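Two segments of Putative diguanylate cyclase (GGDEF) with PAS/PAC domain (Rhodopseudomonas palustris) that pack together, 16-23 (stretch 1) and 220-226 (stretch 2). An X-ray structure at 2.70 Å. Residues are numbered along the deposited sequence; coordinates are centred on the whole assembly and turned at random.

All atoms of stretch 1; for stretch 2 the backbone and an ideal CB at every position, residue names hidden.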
ATOM      1  N   GLU A  16      19.542   9.720  11.471  1.00 37.00           N
ATOM      2  CA  GLU A  16      19.443   8.385  10.884  1.00 38.11           C
ATOM      3  C   GLU A  16      18.002   8.117  10.549  1.00 37.15           C
ATOM      4  O   GLU A  16      17.717   7.457   9.552  1.00 37.24           O
ATOM      5  CB  GLU A  16      19.927   7.270  11.795  1.00 38.51           C
ATOM      6  CG  GLU A  16      21.357   7.368  12.240  1.00 44.18           C
ATOM      7  CD  GLU A  16      21.586   6.535  13.511  1.00 52.15           C
ATOM      8  OE1 GLU A  16      20.573   6.050  14.126  1.00 56.09           O
ATOM      9  OE2 GLU A  16      22.766   6.372  13.891  1.00 52.16           O
HETATM   10  N   MSE A  17      17.117   8.607  11.419  1.00 36.18           N
HETATM   11  CA  MSE A  17      15.699   8.471  11.255  1.00 35.61           C
HETATM   12  C   MSE A  17      15.315   9.177   9.974  1.00 34.83           C
HETATM   13  O   MSE A  17      14.653   8.577   9.139  1.00 34.79           O
HETATM   14  CB  MSE A  17      14.937   9.076  12.414  1.00 36.50           C
HETATM   15  CG  MSE A  17      15.280   8.510  13.771  1.00 41.02           C
HETATM   16 SE   MSE A  17      14.592   6.743  13.902  1.00 54.25          SE
HETATM   17  CE  MSE A  17      13.057   7.301  15.016  1.00 53.60           C
ATOM     18  N   ARG A  18      15.745  10.421   9.776  1.00 33.29           N
ATOM     19  CA  ARG A  18      15.337  11.110   8.555  1.00 32.39           C
ATOM     20  C   ARG A  18      15.805  10.327   7.327  1.00 32.69           C
ATOM     21  O   ARG A  18      15.048  10.207   6.362  1.00 32.58           O
ATOM     22  CB  ARG A  18      15.689  12.623   8.530  1.00 30.91           C
ATOM     23  CG  ARG A  18      14.940  13.354   9.618  1.00 30.49           C
ATOM     24  CD  ARG A  18      15.423  14.785   9.986  1.00 28.65           C
ATOM     25  NE  ARG A  18      14.513  15.733   9.367  1.00 30.52           N
ATOM     26  CZ  ARG A  18      13.780  16.651   9.975  1.00 31.54           C
ATOM     27  NH1 ARG A  18      13.857  16.868  11.286  1.00 28.63           N
ATOM     28  NH2 ARG A  18      12.975  17.395   9.230  1.00 35.19           N
ATOM     29  N   ASN A  19      16.996   9.728   7.353  1.00 33.25           N
ATOM     30  CA  ASN A  19      17.416   8.988   6.147  1.00 34.55           C
ATOM     31  C   ASN A  19      16.608   7.761   6.035  1.00 33.14           C
ATOM     32  O   ASN A  19      16.228   7.386   4.968  1.00 33.14           O
ATOM     33  CB  ASN A  19      18.913   8.622   6.092  1.00 35.83           C
ATOM     34  CG  ASN A  19      19.823   9.846   6.299  1.00 43.29           C
ATOM     35  OD1 ASN A  19      21.000   9.696   6.681  1.00 52.14           O
ATOM     36  ND2 ASN A  19      19.274  11.071   6.101  1.00 46.14           N
ATOM     37  N   LEU A  20      16.344   7.124   7.155  1.00 32.57           N
ATOM     38  CA  LEU A  20      15.635   5.866   7.111  1.00 32.98           C
ATOM     39  C   LEU A  20      14.211   6.024   6.445  1.00 33.11           C
ATOM     40  O   LEU A  20      13.814   5.257   5.550  1.00 31.89           O
ATOM     41  CB  LEU A  20      15.580   5.304   8.517  1.00 32.27           C
ATOM     42  CG  LEU A  20      14.889   3.972   8.514  1.00 33.89           C
ATOM     43  CD1 LEU A  20      15.340   3.164   7.307  1.00 33.12           C
ATOM     44  CD2 LEU A  20      15.131   3.260   9.849  1.00 35.87           C
ATOM     45  N   SER A  21      13.493   7.055   6.882  1.00 32.77           N
ATOM     46  CA  SER A  21      12.262   7.472   6.270  1.00 33.75           C
ATOM     47  C   SER A  21      12.449   7.649   4.742  1.00 34.88           C
ATOM     48  O   SER A  21      11.614   7.212   3.930  1.00 35.51           O
ATOM     49  CB  SER A  21      11.741   8.757   6.932  1.00 32.88           C
ATOM     50  OG  SER A  21      12.165   9.913   6.231  1.00 33.11           O
ATOM     51  N   HIS A  22      13.546   8.257   4.336  1.00 34.86           N
ATOM     52  CA  HIS A  22      13.796   8.351   2.917  1.00 35.48           C
ATOM     53  C   HIS A  22      13.930   6.972   2.253  1.00 34.66           C
ATOM     54  O   HIS A  22      13.357   6.705   1.202  1.00 34.78           O
ATOM     55  CB  HIS A  22      15.028   9.171   2.691  1.00 36.03           C
ATOM     56  CG  HIS A  22      15.254   9.521   1.262  1.00 42.81           C
ATOM     57  ND1 HIS A  22      14.955  10.771   0.745  1.00 45.89           N
ATOM     58  CD2 HIS A  22      15.776   8.794   0.238  1.00 46.96           C
ATOM     59  CE1 HIS A  22      15.265  10.789  -0.541  1.00 49.09           C
ATOM     60  NE2 HIS A  22      15.753   9.603  -0.875  1.00 49.93           N
ATOM     61  N   SER A  23      14.655   6.061   2.864  1.00 33.86           N
ATOM     62  CA  SER A  23      14.712   4.729   2.289  1.00 33.68           C
ATOM     63  C   SER A  23      13.356   4.029   2.243  1.00 32.99           C
ATOM     64  O   SER A  23      13.011   3.415   1.255  1.00 33.42           O
ATOM     65  CB  SER A  23      15.649   3.866   3.105  1.00 33.96           C
ATOM     66  OG  SER A  23      16.946   4.285   2.864  1.00 36.02           O
ATOM     67  N   UNK A 220       7.742   8.574  21.741  1.00 34.56           N
ATOM     68  CA  UNK A 220       8.873   8.407  20.859  1.00 33.35           C
ATOM     69  C   UNK A 220       9.069   9.524  19.895  1.00 33.04           C
ATOM     70  O   UNK A 220       8.162  10.316  19.655  1.00 32.36           O
ATOM     71  CB  UNK A 220       8.734   7.098  20.079  1.00 33.35           C
ATOM     72  N   UNK A 221      10.299   9.605  19.397  1.00 32.64           N
ATOM     73  CA  UNK A 221      10.606  10.414  18.250  1.00 33.23           C
ATOM     74  C   UNK A 221      10.164   9.667  16.996  1.00 31.80           C
ATOM     75  O   UNK A 221      10.424   8.466  16.864  1.00 31.05           O
ATOM     76  CB  UNK A 221      12.097  10.755  18.202  1.00 33.23           C
ATOM     77  N   UNK A 222       9.509  10.406  16.096  1.00 30.36           N
ATOM     78  CA  UNK A 222       8.956   9.901  14.857  1.00 28.93           C
ATOM     79  C   UNK A 222       9.420  10.727  13.654  1.00 29.41           C
ATOM     80  O   UNK A 222       9.407  12.020  13.622  1.00 30.53           O
ATOM     81  CB  UNK A 222       7.428   9.890  14.934  1.00 28.93           C
ATOM     82  N   UNK A 223       9.836  10.001  12.640  1.00 27.84           N
ATOM     83  CA  UNK A 223      10.152  10.663  11.399  1.00 27.21           C
ATOM     84  C   UNK A 223       9.133  10.126  10.384  1.00 27.04           C
ATOM     85  O   UNK A 223       8.809   8.919  10.399  1.00 26.26           O
ATOM     86  CB  UNK A 223      11.599  10.416  10.968  1.00 27.21           C
ATOM     87  N   UNK A 224       8.629  11.024   9.535  1.00 26.03           N
ATOM     88  CA  UNK A 224       7.698  10.674   8.486  1.00 25.85           C
ATOM     89  C   UNK A 224       8.072  11.364   7.213  1.00 25.91           C
ATOM     90  O   UNK A 224       8.698  12.419   7.217  1.00 26.90           O
ATOM     91  CB  UNK A 224       6.263  11.027   8.883  1.00 25.85           C
ATOM     92  N   UNK A 225       7.615  10.781   6.123  1.00 26.12           N
ATOM     93  CA  UNK A 225       7.840  11.305   4.792  1.00 26.63           C
ATOM     94  C   UNK A 225       6.770  10.857   3.755  1.00 26.18           C
ATOM     95  O   UNK A 225       6.477   9.655   3.603  1.00 26.03           O
ATOM     96  CB  UNK A 225       9.230  10.873   4.322  1.00 26.63           C
ATOM     97  N   UNK A 226       6.186  11.820   3.044  1.00 26.03           N
ATOM     98  CA  UNK A 226       5.304  11.484   1.907  1.00 25.59           C
ATOM     99  C   UNK A 226       6.059  10.577   0.973  1.00 26.17           C
ATOM    100  O   UNK A 226       7.244  10.807   0.718  1.00 27.24           O
ATOM    101  CB  UNK A 226       4.824  12.735   1.169  1.00 25.59           C
TER

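Stretch 2 is an extended strand that runs past the helix of stretch 1 at 34° between their N-to-C directions, the axes approaching to 7.5 Å. Residues alternate along it, so the odd-numbered positions from 221 onward turn CA-to-CB toward the helix.

Position 220 points sideways, and its ideal CB has nothing of stretch 1 within 5.5 Å. The helix sets no demand here, and many residues would serve. It is Lys220, whose chain leads away from the helix.

At 221 the CB bond points toward the helix, near the start of stretch 1, where the nearest atom is Met17 CE, 4.8 Å from the ideal CB. With phi/psi of -79/135 and room beyond, a large beta-branched or aromatic residue would fit. The deposited residue is Tyr221. Its ring leads away from the helix, and its closest contact is made by the backbone, Tyr221 O lying 3.4 Å from Met17 CE.

Position 222 points away, so stretch 1 cannot discriminate among side chains; Leu222 occupies it.

Position 223 faces the helix closely. Its ideal CB already lies 3.9 Å from Met17 CB, 4.3 Å from Arg18 N and 4.4 Å from Ser21 CB, so the helix backbone is close and little space remains along this bond. A small, apolar residue suits it best, with serine or glycine also conceivable. It is Ala223: its CB packs on Met17 CB at 3.9 Å and meets Ser21 CB at 4.3 Å, allowing strand and helix to come close.

Position 224 again points away, open to many types, and is Tyr224. Its backbone still takes part: one water donates to both Tyr224 O (3.1 Å) and Ser21 OG (2.9 Å), bridging strand and helix.

At 225 the CB bond points toward the helix, and the ideal CB is 3.6 Å from Ser21 OG. Beyond it lies the carbonyl Arg18 O, which already accepts from Ser21 OG at 2.9 Å and from His22 N at 3.2 Å. Asparagine could reach only Ser21 OG; glutamine or lysine could reach farther, but a long side chain with several N-H groups set apart can serve both oxygens at once. Arg225 does so: NE donates to Ser21 OG at 2.9 Å, and NH2 to Arg18 O at 2.9 Å. These acceptors lie at the guanidinium edge, where its N-H bonds point, while His22 CB covers one face, 3.7 Å from Arg225 NE.

Position 226 is out of reach of the helix, and stretch 1 gives no guidance. It is Arg226, which bonds elsewhere in the structure.

Stretch 2, residues 220-226: KYLAYRR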
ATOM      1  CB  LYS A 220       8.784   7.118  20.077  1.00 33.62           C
ATOM      2  CG  LYS A 220       7.490   6.401  20.177  1.00 32.55           C
ATOM      3  CD  LYS A 220       7.655   4.979  19.647  1.00 32.14           C
ATOM      4  CE  LYS A 220       6.857   4.027  20.505  1.00 33.08           C
ATOM      5  NZ  LYS A 220       6.597   2.769  19.760  1.00 34.81           N
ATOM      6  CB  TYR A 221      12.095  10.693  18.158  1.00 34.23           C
ATOM      7  CG  TYR A 221      12.515  11.796  19.057  1.00 40.43           C
ATOM      8  CD1 TYR A 221      12.808  11.546  20.392  1.00 44.82           C
ATOM      9  CD2 TYR A 221      12.591  13.108  18.596  1.00 47.72           C
ATOM     10  CE1 TYR A 221      13.187  12.551  21.258  1.00 47.74           C
ATOM     11  CE2 TYR A 221      12.989  14.158  19.472  1.00 51.22           C
ATOM     12  CZ  TYR A 221      13.282  13.863  20.811  1.00 50.82           C
ATOM     13  OH  TYR A 221      13.676  14.866  21.705  1.00 51.30           O
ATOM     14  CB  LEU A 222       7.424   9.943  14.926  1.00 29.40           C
ATOM     15  CG  LEU A 222       6.585   9.511  13.689  1.00 27.44           C
ATOM     16  CD1 LEU A 222       5.237   9.037  14.128  1.00 23.66           C
ATOM     17  CD2 LEU A 222       6.457  10.608  12.639  1.00 24.94           C
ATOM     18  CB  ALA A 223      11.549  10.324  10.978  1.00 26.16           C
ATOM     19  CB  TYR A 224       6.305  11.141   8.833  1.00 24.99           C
ATOM     20  CG  TYR A 224       6.135  12.640   8.745  1.00 26.03           C
ATOM     21  CD1 TYR A 224       5.834  13.236   7.533  1.00 26.81           C
ATOM     22  CD2 TYR A 224       6.300  13.485   9.900  1.00 26.66           C
ATOM     23  CE1 TYR A 224       5.649  14.617   7.433  1.00 27.56           C
ATOM     24  CE2 TYR A 224       6.120  14.859   9.832  1.00 23.34           C
ATOM     25  CZ  TYR A 224       5.795  15.416   8.578  1.00 28.51           C
ATOM     26  OH  TYR A 224       5.600  16.757   8.405  1.00 27.81           O
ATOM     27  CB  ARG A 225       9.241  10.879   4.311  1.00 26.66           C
ATOM     28  CG  ARG A 225       9.616  11.484   2.977  1.00 27.47           C
ATOM     29  CD  ARG A 225      10.921  10.982   2.494  1.00 30.36           C
ATOM     30  NE  ARG A 225      11.940  11.102   3.542  1.00 37.37           N
ATOM     31  CZ  ARG A 225      12.800  12.125   3.664  1.00 34.94           C
ATOM     32  NH1 ARG A 225      12.782  13.135   2.809  1.00 31.71           N
ATOM     33  NH2 ARG A 225      13.682  12.130   4.644  1.00 34.27           N
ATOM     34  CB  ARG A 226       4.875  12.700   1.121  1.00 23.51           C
ATOM     35  CG  ARG A 226       3.818  13.439   1.845  1.00 24.84           C
ATOM     36  CD  ARG A 226       3.016  14.322   0.901  1.00 25.47           C
ATOM     37  NE  ARG A 226       2.136  15.214   1.658  1.00 23.65           N
ATOM     38  CZ  ARG A 226       0.901  14.909   2.072  1.00 20.09           C
ATOM     39  NH1 ARG A 226       0.225  15.803   2.741  1.00 19.78           N
ATOM     40  NH2 ARG A 226       0.340  13.737   1.839  1.00 17.69           N
TER
HETATM   41  O   HOH W   1      11.724  12.296   7.762  1.00 21.90           O
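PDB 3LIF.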